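Local coordinates for protein adenylosuccinate lyase (PDB 4EEI) that probably catalyses two fumarate-releasing steps of purine biosynthesis, including cleavage of adenylosuccinate to AMP and fumarate, at residues 25-37 with 189-202. Sequence-based numbering, arbitrary orientation.
Sequences EVELAILEALEDR and ILTTEDEKKAADIL. With EDO (1,2-ethanediol), chain Y.
OD2 of D194 is gripped by three donors: NE and NH1 of R37, the latter at 2.8 Å from OD2, and the backbone N of T191, which reaches it from above the carboxylate plane. The R37 guanidinium approaches side-on and lies nearly coplanar with the carboxylate, 7° apart. Bends in the middle of the side chain, at chi2 and chi3, bring the arginine edge round to D194, and R37 NH1 also donates to I189 O at 2.8 Å. A water bridges R37 NH2 and I189 O, while CG2 of T191 lies over one guanidinium face. The bond from T191 N is one half of a capping box; D194 N returns a bond to T191 OG1, 3.0 Å away, at the start of helix 192-202, so one aspartate joins helix capping to tertiary contact. Nearby, K197 NZ donates to D36 OD2 at 2.7 Å, a salt bridge in which the oxygen uses its anti lone pair.

Small residues let the axes of 25-33 and 192-202 come within 8.0 Å, with N-to-C directions 131° apart. CB of A33 lies 3.6 Å from D194 O, and A198 CB packs against the backbone of A29 and I30. At the far end L202 CD2 lies 3.8 Å from A29 CB, and I201 CD1 meets E32. Helix 192-202 thus packs against the C-terminal part of helix 16-33, whose other neighbours include helices 43-50, 68-77 and 94-131; K420 of the second subunit binds L190 O.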
ATOM      1  N   GLU B  25      21.048 -26.318 -12.852  1.00 25.26           N
ATOM      2  CA  GLU B  25      20.436 -27.512 -12.275  1.00 27.17           C
ATOM      3  C   GLU B  25      19.092 -27.810 -12.944  1.00 23.92           C
ATOM      4  O   GLU B  25      18.772 -28.965 -13.241  1.00 25.68           O
ATOM      5  CB  GLU B  25      20.250 -27.348 -10.760  1.00 26.14           C
ATOM      6  CG  GLU B  25      19.637 -28.581 -10.096  1.00 33.08           C
ATOM      7  CD  GLU B  25      19.374 -28.406  -8.602  1.00 36.21           C
ATOM      8  OE1 GLU B  25      19.865 -27.420  -8.008  1.00 34.68           O
ATOM      9  OE2 GLU B  25      18.665 -29.262  -8.025  1.00 35.40           O
ATOM     10  N   VAL B  26      18.310 -26.762 -13.184  1.00 22.79           N
ATOM     11  CA  VAL B  26      17.032 -26.894 -13.884  1.00 22.89           C
ATOM     12  C   VAL B  26      17.198 -27.338 -15.340  1.00 26.23           C
ATOM     13  O   VAL B  26      16.464 -28.220 -15.813  1.00 26.20           O
ATOM     14  CB  VAL B  26      16.232 -25.582 -13.787  1.00 21.88           C
ATOM     15  CG1 VAL B  26      14.939 -25.681 -14.563  1.00 23.81           C
ATOM     16  CG2 VAL B  26      15.952 -25.270 -12.328  1.00 23.48           C
ATOM     17  N   GLU B  27      18.150 -26.738 -16.054  1.00 24.00           N
ATOM     18  CA  GLU B  27      18.436 -27.150 -17.432  1.00 25.26           C
ATOM     19  C   GLU B  27      18.820 -28.628 -17.494  1.00 31.93           C
ATOM     20  O   GLU B  27      18.447 -29.341 -18.429  1.00 30.42           O
ATOM     21  CB  GLU B  27      19.589 -26.329 -18.029  1.00 27.68           C
ATOM     22  CG  GLU B  27      19.288 -24.855 -18.305  1.00 29.12           C
ATOM     23  CD  GLU B  27      18.583 -24.617 -19.641  1.00 39.00           C
ATOM     24  OE1 GLU B  27      18.086 -25.591 -20.258  1.00 36.93           O
ATOM     25  OE2 GLU B  27      18.525 -23.443 -20.077  1.00 42.14           O
ATOM     26  N   LEU B  28      19.568 -29.090 -16.501  1.00 26.40           N
ATOM     27  CA  LEU B  28      20.070 -30.460 -16.532  1.00 27.77           C
ATOM     28  C   LEU B  28      18.991 -31.440 -16.103  1.00 27.56           C
ATOM     29  O   LEU B  28      19.030 -32.611 -16.468  1.00 28.68           O
ATOM     30  CB  LEU B  28      21.311 -30.600 -15.651  1.00 30.73           C
ATOM     31  CG  LEU B  28      22.514 -29.817 -16.160  1.00 31.82           C
ATOM     32  CD1 LEU B  28      23.699 -29.978 -15.219  1.00 32.98           C
ATOM     33  CD2 LEU B  28      22.862 -30.284 -17.568  1.00 31.23           C
ATOM     34  N   ALA B  29      18.029 -30.960 -15.321  1.00 28.26           N
ATOM     35  CA  ALA B  29      16.895 -31.800 -14.933  1.00 32.21           C
ATOM     36  C   ALA B  29      16.041 -32.171 -16.148  1.00 33.03           C
ATOM     37  O   ALA B  29      15.708 -33.347 -16.350  1.00 27.16           O
ATOM     38  CB  ALA B  29      16.053 -31.115 -13.868  1.00 24.67           C
ATOM     39  N   ILE B  30      15.678 -31.178 -16.959  1.00 25.58           N
ATOM     40  CA  ILE B  30      14.897 -31.467 -18.159  1.00 25.87           C
ATOM     41  C   ILE B  30      15.751 -32.221 -19.188  1.00 27.90           C
ATOM     42  O   ILE B  30      15.260 -33.108 -19.889  1.00 28.36           O
ATOM     43  CB  ILE B  30      14.248 -30.189 -18.760  1.00 32.27           C
ATOM     44  CG1 ILE B  30      13.307 -30.558 -19.909  1.00 32.45           C
ATOM     45  CG2 ILE B  30      15.304 -29.193 -19.228  1.00 29.58           C
ATOM     46  CD1 ILE B  30      12.189 -31.490 -19.484  1.00 32.59           C
ATOM     47  N   LEU B  31      17.039 -31.900 -19.261  1.00 28.97           N
ATOM     48  CA  LEU B  31      17.917 -32.582 -20.215  1.00 29.43           C
ATOM     49  C   LEU B  31      18.011 -34.067 -19.883  1.00 30.59           C
ATOM     50  O   LEU B  31      17.981 -34.913 -20.775  1.00 32.31           O
ATOM     51  CB  LEU B  31      19.311 -31.943 -20.233  1.00 30.60           C
ATOM     52  CG  LEU B  31      20.344 -32.507 -21.214  1.00 31.59           C
ATOM     53  CD1 LEU B  31      19.901 -32.337 -22.657  1.00 31.85           C
ATOM     54  CD2 LEU B  31      21.712 -31.849 -20.999  1.00 32.22           C
ATOM     55  N   GLU B  32      18.111 -34.382 -18.594  1.00 34.24           N
ATOM     56  CA  GLU B  32      18.185 -35.774 -18.154  1.00 34.39           C
ATOM     57  C   GLU B  32      16.866 -36.489 -18.440  1.00 32.63           C
ATOM     58  O   GLU B  32      16.848 -37.641 -18.876  1.00 32.86           O
ATOM     59  CB  GLU B  32      18.526 -35.847 -16.657  1.00 35.18           C
ATOM     60  CG  GLU B  32      18.541 -37.264 -16.084  1.00 39.18           C
ATOM     61  CD  GLU B  32      19.034 -37.330 -14.643  1.00 46.05           C
ATOM     62  OE1 GLU B  32      19.671 -36.361 -14.168  1.00 42.76           O
ATOM     63  OE2 GLU B  32      18.778 -38.361 -13.986  1.00 51.06           O
ATOM     64  N   ALA B  33      15.756 -35.798 -18.207  1.00 30.54           N
ATOM     65  CA  ALA B  33      14.444 -36.347 -18.543  1.00 30.08           C
ATOM     66  C   ALA B  33      14.386 -36.709 -20.025  1.00 35.26           C
ATOM     67  O   ALA B  33      13.905 -37.781 -20.406  1.00 38.04           O
ATOM     68  CB  ALA B  33      13.350 -35.342 -18.194  1.00 28.46           C
ATOM     69  N   LEU B  34      14.897 -35.811 -20.861  1.00 30.75           N
ATOM     70  CA  LEU B  34      14.825 -35.988 -22.300  1.00 31.54           C
ATOM     71  C   LEU B  34      15.719 -37.116 -22.795  1.00 33.34           C
ATOM     72  O   LEU B  34      15.644 -37.496 -23.957  1.00 34.24           O
ATOM     73  CB  LEU B  34      15.148 -34.677 -23.014  1.00 36.40           C
ATOM     74  CG  LEU B  34      14.041 -33.624 -22.915  1.00 34.90           C
ATOM     75  CD1 LEU B  34      14.454 -32.311 -23.570  1.00 33.52           C
ATOM     76  CD2 LEU B  34      12.756 -34.152 -23.544  1.00 33.78           C
ATOM     77  N   GLU B  35      16.554 -37.653 -21.914  1.00 33.95           N
ATOM     78  CA  GLU B  35      17.372 -38.810 -22.255  1.00 35.81           C
ATOM     79  C   GLU B  35      16.515 -40.058 -22.459  1.00 38.17           C
ATOM     80  O   GLU B  35      16.959 -41.033 -23.062  1.00 38.38           O
ATOM     81  CB  GLU B  35      18.430 -39.060 -21.179  1.00 43.49           C
ATOM     82  CG  GLU B  35      19.662 -38.179 -21.313  1.00 45.13           C
ATOM     83  CD  GLU B  35      20.695 -38.448 -20.238  1.00 51.70           C
ATOM     84  OE1 GLU B  35      20.648 -39.533 -19.620  1.00 52.21           O
ATOM     85  OE2 GLU B  35      21.556 -37.574 -20.010  1.00 53.29           O
ATOM     86  N   ASP B  36      15.286 -40.017 -21.955  1.00 39.42           N
ATOM     87  CA  ASP B  36      14.318 -41.076 -22.217  1.00 42.85           C
ATOM     88  C   ASP B  36      13.747 -40.964 -23.626  1.00 45.03           C
ATOM     89  O   ASP B  36      13.005 -41.837 -24.075  1.00 46.45           O
ATOM     90  CB  ASP B  36      13.187 -41.035 -21.189  1.00 45.58           C
ATOM     91  CG  ASP B  36      13.579 -41.656 -19.864  1.00 52.62           C
ATOM     92  OD1 ASP B  36      14.754 -42.052 -19.715  1.00 57.08           O
ATOM     93  OD2 ASP B  36      12.714 -41.750 -18.972  1.00 52.29           O
ATOM     94  N   ARG B  37      14.096 -39.887 -24.318  1.00 41.66           N
ATOM     95  CA  ARG B  37      13.690 -39.705 -25.704  1.00 44.12           C
ATOM     96  C   ARG B  37      14.902 -39.572 -26.618  1.00 43.40           C
ATOM     97  O   ARG B  37      15.538 -40.565 -26.963  1.00 45.13           O
ATOM     98  CB  ARG B  37      12.783 -38.482 -25.842  1.00 43.39           C
ATOM     99  CG  ARG B  37      11.551 -38.531 -24.953  1.00 42.99           C
ATOM    100  CD  ARG B  37      10.310 -38.080 -25.703  1.00 47.59           C
ATOM    101  NE  ARG B  37       9.947 -36.706 -25.375  1.00 46.18           N
ATOM    102  CZ  ARG B  37       9.685 -35.768 -26.278  1.00 46.74           C
ATOM    103  NH1 ARG B  37       9.363 -34.543 -25.890  1.00 39.08           N
ATOM    104  NH2 ARG B  37       9.747 -36.054 -27.570  1.00 48.77           N
ATOM    105  N   ILE B 189       7.008 -29.123 -27.923  1.00 28.32           N
ATOM    106  CA  ILE B 189       8.111 -30.064 -28.053  1.00 36.29           C
ATOM    107  C   ILE B 189       8.150 -31.036 -26.869  1.00 33.38           C
ATOM    108  O   ILE B 189       8.303 -32.247 -27.038  1.00 35.10           O
ATOM    109  CB  ILE B 189       9.451 -29.314 -28.132  1.00 37.73           C
ATOM    110  CG1 ILE B 189       9.417 -28.268 -29.246  1.00 39.25           C
ATOM    111  CG2 ILE B 189      10.593 -30.292 -28.340  1.00 40.55           C
ATOM    112  CD1 ILE B 189       9.091 -28.843 -30.603  1.00 42.92           C
ATOM    113  N   LEU B 190       8.016 -30.490 -25.670  1.00 29.51           N
ATOM    114  CA  LEU B 190       8.064 -31.287 -24.453  1.00 30.54           C
ATOM    115  C   LEU B 190       6.741 -32.012 -24.229  1.00 34.57           C
ATOM    116  O   LEU B 190       5.741 -31.693 -24.868  1.00 34.48           O
ATOM    117  CB  LEU B 190       8.366 -30.384 -23.259  1.00 30.36           C
ATOM    118  CG  LEU B 190       9.604 -29.505 -23.425  1.00 33.15           C
ATOM    119  CD1 LEU B 190       9.772 -28.555 -22.230  1.00 31.10           C
ATOM    120  CD2 LEU B 190      10.832 -30.370 -23.606  1.00 32.21           C
ATOM    121  N   THR B 191       6.744 -32.998 -23.333  1.00 31.39           N
ATOM    122  CA  THR B 191       5.529 -33.728 -22.978  1.00 31.41           C
ATOM    123  C   THR B 191       5.325 -33.567 -21.483  1.00 31.59           C
ATOM    124  O   THR B 191       6.271 -33.226 -20.770  1.00 28.86           O
ATOM    125  CB  THR B 191       5.649 -35.233 -23.273  1.00 33.50           C
ATOM    126  OG1 THR B 191       6.662 -35.804 -22.437  1.00 35.50           O
ATOM    127  CG2 THR B 191       5.974 -35.497 -24.753  1.00 35.73           C
ATOM    128  N   THR B 192       4.114 -33.825 -20.992  1.00 28.36           N
ATOM    129  CA  THR B 192       3.892 -33.745 -19.543  1.00 27.79           C
ATOM    130  C   THR B 192       4.702 -34.810 -18.796  1.00 26.14           C
ATOM    131  O   THR B 192       5.051 -34.634 -17.630  1.00 25.55           O
ATOM    132  CB  THR B 192       2.408 -33.839 -19.161  1.00 32.30           C
ATOM    133  OG1 THR B 192       1.820 -34.978 -19.801  1.00 32.04           O
ATOM    134  CG2 THR B 192       1.668 -32.563 -19.576  1.00 31.28           C
ATOM    135  N   GLU B 193       5.001 -35.912 -19.475  1.00 31.58           N
ATOM    136  CA  GLU B 193       5.850 -36.949 -18.903  1.00 31.63           C
ATOM    137  C   GLU B 193       7.282 -36.439 -18.692  1.00 29.80           C
ATOM    138  O   GLU B 193       7.896 -36.700 -17.645  1.00 30.97           O
ATOM    139  CB  GLU B 193       5.854 -38.179 -19.812  1.00 34.15           C
ATOM    140  CG  GLU B 193       6.718 -39.326 -19.307  1.00 45.52           C
ATOM    141  CD  GLU B 193       6.760 -40.507 -20.280  1.00 58.67           C
ATOM    142  OE1 GLU B 193       7.234 -40.327 -21.425  1.00 60.56           O
ATOM    143  OE2 GLU B 193       6.318 -41.612 -19.896  1.00 62.95           O
ATOM    144  N   ASP B 194       7.820 -35.719 -19.679  1.00 31.21           N
ATOM    145  CA  ASP B 194       9.151 -35.127 -19.527  1.00 30.91           C
ATOM    146  C   ASP B 194       9.158 -34.167 -18.358  1.00 32.92           C
ATOM    147  O   ASP B 194      10.033 -34.215 -17.494  1.00 28.03           O
ATOM    148  CB  ASP B 194       9.555 -34.344 -20.773  1.00 33.48           C
ATOM    149  CG  ASP B 194       9.606 -35.195 -22.014  1.00 42.59           C
ATOM    150  OD1 ASP B 194       9.934 -36.394 -21.908  1.00 44.70           O
ATOM    151  OD2 ASP B 194       9.321 -34.645 -23.105  1.00 44.63           O
ATOM    152  N   GLU B 195       8.171 -33.282 -18.354  1.00 25.02           N
ATOM    153  CA  GLU B 195       8.039 -32.283 -17.307  1.00 23.75           C
ATOM    154  C   GLU B 195       8.013 -32.937 -15.934  1.00 23.91           C
ATOM    155  O   GLU B 195       8.719 -32.517 -15.022  1.00 24.41           O
ATOM    156  CB  GLU B 195       6.758 -31.484 -17.526  1.00 25.06           C
ATOM    157  CG  GLU B 195       6.505 -30.451 -16.457  1.00 23.69           C
ATOM    158  CD  GLU B 195       5.277 -29.622 -16.751  1.00 25.14           C
ATOM    159  OE1 GLU B 195       4.226 -30.216 -17.086  1.00 26.96           O
ATOM    160  OE2 GLU B 195       5.357 -28.380 -16.624  1.00 27.29           O
ATOM    161  N   LYS B 196       7.212 -33.988 -15.803  1.00 25.82           N
ATOM    162  CA  LYS B 196       7.057 -34.687 -14.526  1.00 26.21           C
ATOM    163  C   LYS B 196       8.372 -35.332 -14.053  1.00 29.13           C
ATOM    164  O   LYS B 196       8.721 -35.269 -12.864  1.00 30.12           O
ATOM    165  CB  LYS B 196       5.959 -35.752 -14.669  1.00 27.63           C
ATOM    166  CG  LYS B 196       5.522 -36.388 -13.360  1.00 35.78           C
ATOM    167  CD  LYS B 196       4.968 -35.333 -12.418  1.00 43.33           C
ATOM    168  CE  LYS B 196       4.444 -35.955 -11.135  1.00 50.74           C
ATOM    169  NZ  LYS B 196       5.471 -36.788 -10.448  1.00 56.04           N
ATOM    170  N   LYS B 197       9.098 -35.958 -14.976  1.00 26.54           N
ATOM    171  CA  LYS B 197      10.383 -36.572 -14.632  1.00 31.80           C
ATOM    172  C   LYS B 197      11.380 -35.517 -14.162  1.00 30.63           C
ATOM    173  O   LYS B 197      12.072 -35.692 -13.159  1.00 29.62           O
ATOM    174  CB  LYS B 197      10.953 -37.339 -15.827  1.00 33.17           C
ATOM    175  CG  LYS B 197      10.185 -38.601 -16.187  1.00 43.51           C
ATOM    176  CD  LYS B 197      10.741 -39.237 -17.464  1.00 50.11           C
ATOM    177  CE  LYS B 197       9.903 -40.428 -17.912  1.00 52.73           C
ATOM    178  NZ  LYS B 197      10.182 -40.784 -19.335  1.00 54.81           N
ATOM    179  N   ALA B 198      11.442 -34.412 -14.891  1.00 28.56           N
ATOM    180  CA  ALA B 198      12.349 -33.328 -14.542  1.00 28.11           C
ATOM    181  C   ALA B 198      11.988 -32.735 -13.181  1.00 28.63           C
ATOM    182  O   ALA B 198      12.867 -32.432 -12.376  1.00 25.68           O
ATOM    183  CB  ALA B 198      12.317 -32.256 -15.613  1.00 28.00           C
ATOM    184  N   ALA B 199      10.691 -32.548 -12.935  1.00 26.74           N
ATOM    185  CA  ALA B 199      10.221 -32.030 -11.646  1.00 27.14           C
ATOM    186  C   ALA B 199      10.575 -32.976 -10.502  1.00 29.75           C
ATOM    187  O   ALA B 199      10.952 -32.530  -9.409  1.00 28.58           O
ATOM    188  CB  ALA B 199       8.719 -31.768 -11.688  1.00 26.08           C
ATOM    189  N   ASP B 200      10.460 -34.280 -10.750  1.00 27.88           N
ATOM    190  CA  ASP B 200      10.816 -35.277  -9.738  1.00 31.44           C
ATOM    191  C   ASP B 200      12.310 -35.236  -9.399  1.00 32.33           C
ATOM    192  O   ASP B 200      12.708 -35.449  -8.251  1.00 30.24           O
ATOM    193  CB  ASP B 200      10.433 -36.689 -10.195  1.00 35.28           C
ATOM    194  CG  ASP B 200       8.936 -36.952 -10.107  1.00 43.71           C
ATOM    195  OD1 ASP B 200       8.216 -36.160  -9.460  1.00 44.43           O
ATOM    196  OD2 ASP B 200       8.486 -37.968 -10.686  1.00 46.92           O
ATOM    197  N   ILE B 201      13.136 -34.964 -10.404  1.00 31.35           N
ATOM    198  CA  ILE B 201      14.570 -34.796 -10.169  1.00 30.80           C
ATOM    199  C   ILE B 201      14.823 -33.582  -9.269  1.00 29.80           C
ATOM    200  O   ILE B 201      15.678 -33.618  -8.380  1.00 28.87           O
ATOM    201  CB  ILE B 201      15.346 -34.682 -11.502  1.00 28.37           C
ATOM    202  CG1 ILE B 201      15.424 -36.055 -12.181  1.00 29.21           C
ATOM    203  CG2 ILE B 201      16.755 -34.156 -11.274  1.00 31.02           C
ATOM    204  CD1 ILE B 201      15.803 -35.993 -13.644  1.00 32.23           C
ATOM    205  N   LEU B 202      14.060 -32.516  -9.478  1.00 26.19           N
ATOM    206  CA  LEU B 202      14.235 -31.294  -8.698  1.00 26.50           C
ATOM    207  C   LEU B 202      13.615 -31.389  -7.307  1.00 29.44           C
ATOM    208  O   LEU B 202      14.056 -30.699  -6.378  1.00 30.41           O
ATOM    209  CB  LEU B 202      13.661 -30.092  -9.448  1.00 25.12           C
ATOM    210  CG  LEU B 202      14.387 -29.725 -10.739  1.00 26.79           C
ATOM    211  CD1 LEU B 202      13.721 -28.509 -11.408  1.00 27.90           C
ATOM    212  CD2 LEU B 202      15.871 -29.458 -10.451  1.00 25.76           C
TER
HETATM  213  C1  EDO Y 513      14.234 -44.425 -25.166  1.00 79.90           C
HETATM  214  O1  EDO Y 513      15.499 -43.902 -24.740  1.00 80.28           O
HETATM  215  C2  EDO Y 513      13.811 -43.742 -26.462  1.00 80.72           C
HETATM  216  O2  EDO Y 513      14.888 -43.806 -27.407  1.00 81.89           O
HETATM  217  O   HOH W   1      16.663 -29.354  -6.183  1.00 33.79           O
HETATM  218  O   HOH W   2       8.838 -33.856 -28.950  1.00 54.06           O